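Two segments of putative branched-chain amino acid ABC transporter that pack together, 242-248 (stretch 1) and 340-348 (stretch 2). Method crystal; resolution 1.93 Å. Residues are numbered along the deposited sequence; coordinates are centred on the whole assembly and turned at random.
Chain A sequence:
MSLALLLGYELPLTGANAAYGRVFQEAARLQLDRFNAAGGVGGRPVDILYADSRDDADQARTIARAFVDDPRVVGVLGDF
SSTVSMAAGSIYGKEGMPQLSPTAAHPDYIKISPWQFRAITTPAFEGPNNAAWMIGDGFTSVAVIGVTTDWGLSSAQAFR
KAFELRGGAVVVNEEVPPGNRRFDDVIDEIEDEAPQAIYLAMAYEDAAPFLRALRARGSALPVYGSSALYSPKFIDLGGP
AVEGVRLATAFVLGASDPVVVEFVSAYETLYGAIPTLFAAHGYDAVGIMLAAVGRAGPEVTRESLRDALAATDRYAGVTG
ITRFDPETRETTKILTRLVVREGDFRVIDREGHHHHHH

Stretch 1, residues 242-248: VEGVRLA
Stretch 2, residues 340-348: VREGDFRVI

How is the backbone of the two stretches joined? V340 offers both of its main-chain polar groups to stretch 1: G244 N donates to V340 O at 2.7 Å, and V340 N donates to V245 O at 3.0 Å. The CA atoms of G244 and V340 lie 5.1 Å apart. The residues that pair with V340 lie in a type II turn from V242 to V245, with V245 N bonded to V242 O at 3.2 Å. In it E243 has phi/psi -62/134 and G244 91/-11, angles at which a CB would jam against the preceding carbonyl oxygen, so glycine suits the place.

What satisfies the turn of stretch 2? E342 (54/47) and G343 (77/15) bend the chain, and E243 supplies the acceptors for both of their amides. With chi1, chi2 and chi3 at -74°, -73° and -62°, its carboxylate receives E342 N on OE1 at 2.6 Å and G343 N on OE2 at 2.9 Å. Within stretch 2, R341 N reaches D344 O at 3.0 Å, while D344 N to R341 O is weak at 3.5 Å.

How does R341 take part? Its CB points away, but chi angles of -163°, 61°, 69° and -171° return the guanidinium, one face lying over G244 CA, 3.6 Å from NH2. A water completes a bridge, donating to E243 OE1 at 2.7 Å and accepting from R341 NH1 at 3.1 Å.

Which apolar groups meet? The CA-to-CB bond of V340 (chi1 t) points toward stretch 1, its two branches each meeting a valine of stretch 1: CG1 is 4.2 Å from V242 CG2 (V242 chi1 m), and CG2 is 4.3 Å from V245 CB (V245 chi1 t). Farther along, L247 (p, p), which is buried, brings CD2 within 4.2 Å of CE1 of F345, which stays partly exposed and whose chi1 is m and chi2 -79°.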

# COMPACT_ATOMS: atom_id res chain seq x y z
N VAL A 242 -18.61 -8.35 13.13
CA VAL A 242 -17.61 -8.44 12.07
C VAL A 242 -16.98 -9.82 11.93
O VAL A 242 -16.10 -10.03 11.08
CB VAL A 242 -16.49 -7.37 12.25
CG1 VAL A 242 -17.11 -5.97 12.16
CG2 VAL A 242 -15.77 -7.55 13.59
N GLU A 243 -17.42 -10.78 12.74
CA GLU A 243 -16.90 -12.13 12.65
C GLU A 243 -17.22 -12.69 11.26
O GLU A 243 -18.34 -12.55 10.78
CB GLU A 243 -17.54 -13.03 13.71
CG GLU A 243 -17.05 -12.77 15.12
CD GLU A 243 -15.64 -13.29 15.35
OE1 GLU A 243 -15.44 -14.52 15.23
OE2 GLU A 243 -14.74 -12.48 15.64
N GLY A 244 -16.23 -13.31 10.62
CA GLY A 244 -16.47 -13.88 9.31
C GLY A 244 -16.18 -12.96 8.13
O GLY A 244 -16.16 -13.42 6.99
N VAL A 245 -15.96 -11.67 8.39
CA VAL A 245 -15.66 -10.75 7.30
C VAL A 245 -14.31 -11.11 6.69
O VAL A 245 -13.35 -11.43 7.40
CB VAL A 245 -15.63 -9.27 7.79
CG1 VAL A 245 -15.19 -8.34 6.66
CG2 VAL A 245 -17.02 -8.85 8.26
N ARG A 246 -14.23 -11.08 5.36
CA ARG A 246 -13.00 -11.40 4.67
C ARG A 246 -12.42 -10.18 3.98
O ARG A 246 -13.16 -9.30 3.52
CB ARG A 246 -13.25 -12.50 3.64
CG ARG A 246 -13.37 -13.88 4.26
CD ARG A 246 -13.94 -14.88 3.29
NE ARG A 246 -14.02 -16.20 3.89
CZ ARG A 246 -14.60 -17.25 3.32
NH1 ARG A 246 -15.17 -17.14 2.13
NH2 ARG A 246 -14.61 -18.42 3.96
N LEU A 247 -11.09 -10.12 3.91
CA LEU A 247 -10.41 -9.02 3.25
C LEU A 247 -8.99 -9.43 2.93
O LEU A 247 -8.44 -10.36 3.53
CB LEU A 247 -10.39 -7.77 4.16
CG LEU A 247 -9.65 -7.78 5.50
CD1 LEU A 247 -8.17 -8.07 5.31
CD2 LEU A 247 -9.81 -6.41 6.16
N ALA A 248 -8.38 -8.73 1.97
CA ALA A 248 -7.01 -9.00 1.60
C ALA A 248 -6.21 -7.73 1.84
O ALA A 248 -6.73 -6.63 1.69
CB ALA A 248 -6.92 -9.40 0.12
N VAL A 340 -11.92 -12.58 9.75
CA VAL A 340 -12.04 -12.20 11.14
C VAL A 340 -12.66 -13.39 11.85
O VAL A 340 -13.77 -13.80 11.53
CB VAL A 340 -12.98 -10.99 11.33
CG1 VAL A 340 -13.13 -10.69 12.83
CG2 VAL A 340 -12.44 -9.78 10.58
N ARG A 341 -11.93 -13.97 12.80
CA ARG A 341 -12.46 -15.11 13.53
C ARG A 341 -12.00 -15.03 14.98
O ARG A 341 -10.82 -14.86 15.26
CB ARG A 341 -12.00 -16.43 12.90
CG ARG A 341 -12.83 -17.63 13.36
CD ARG A 341 -14.30 -17.46 12.97
NE ARG A 341 -14.53 -17.55 11.53
CZ ARG A 341 -15.68 -17.26 10.93
NH1 ARG A 341 -16.72 -16.85 11.64
NH2 ARG A 341 -15.80 -17.40 9.61
N GLU A 342 -12.95 -15.14 15.89
CA GLU A 342 -12.67 -15.08 17.31
C GLU A 342 -11.91 -13.83 17.74
O GLU A 342 -10.92 -13.92 18.46
CB GLU A 342 -11.92 -16.33 17.76
CG GLU A 342 -12.76 -17.59 17.66
CD GLU A 342 -12.01 -18.83 18.10
OE1 GLU A 342 -11.45 -18.82 19.22
OE2 GLU A 342 -11.98 -19.82 17.34
N GLY A 343 -12.35 -12.67 17.26
CA GLY A 343 -11.75 -11.42 17.66
C GLY A 343 -10.42 -10.97 17.09
O GLY A 343 -9.79 -10.07 17.64
N ASP A 344 -9.98 -11.57 15.99
CA ASP A 344 -8.73 -11.14 15.38
C ASP A 344 -8.68 -11.59 13.93
O ASP A 344 -9.44 -12.47 13.51
CB ASP A 344 -7.52 -11.71 16.13
CG ASP A 344 -6.27 -10.86 15.96
OD1 ASP A 344 -6.23 -9.98 15.07
OD2 ASP A 344 -5.31 -11.07 16.73
N PHE A 345 -7.81 -10.95 13.15
CA PHE A 345 -7.65 -11.29 11.75
C PHE A 345 -6.83 -12.57 11.65
O PHE A 345 -5.78 -12.70 12.28
CB PHE A 345 -6.95 -10.15 11.02
CG PHE A 345 -7.71 -8.85 11.06
CD1 PHE A 345 -8.79 -8.64 10.20
CD2 PHE A 345 -7.36 -7.86 11.96
CE1 PHE A 345 -9.51 -7.45 10.25
CE2 PHE A 345 -8.07 -6.66 12.01
CZ PHE A 345 -9.15 -6.46 11.15
N ARG A 346 -7.31 -13.52 10.85
CA ARG A 346 -6.63 -14.80 10.68
C ARG A 346 -6.17 -15.00 9.24
O ARG A 346 -6.90 -14.70 8.30
CB ARG A 346 -7.57 -15.95 11.07
CG ARG A 346 -8.05 -15.91 12.52
CD ARG A 346 -6.86 -15.99 13.48
NE ARG A 346 -7.24 -16.18 14.88
CZ ARG A 346 -7.96 -15.31 15.58
NH1 ARG A 346 -8.37 -14.18 15.02
NH2 ARG A 346 -8.25 -15.56 16.85
N VAL A 347 -4.96 -15.50 9.07
CA VAL A 347 -4.46 -15.77 7.73
C VAL A 347 -5.17 -17.03 7.24
O VAL A 347 -5.07 -18.09 7.86
CB VAL A 347 -2.93 -15.99 7.73
CG1 VAL A 347 -2.45 -16.29 6.31
CG2 VAL A 347 -2.23 -14.75 8.27
N ILE A 348 -5.92 -16.90 6.15
CA ILE A 348 -6.66 -18.03 5.59
C ILE A 348 -5.75 -19.11 5.03
O ILE A 348 -5.96 -20.30 5.37
CB ILE A 348 -7.62 -17.55 4.47
CG1 ILE A 348 -8.69 -16.63 5.07
CG2 ILE A 348 -8.27 -18.74 3.78
CD1 ILE A 348 -9.63 -16.04 4.05
O HOH W 1 -17.28 -16.44 14.65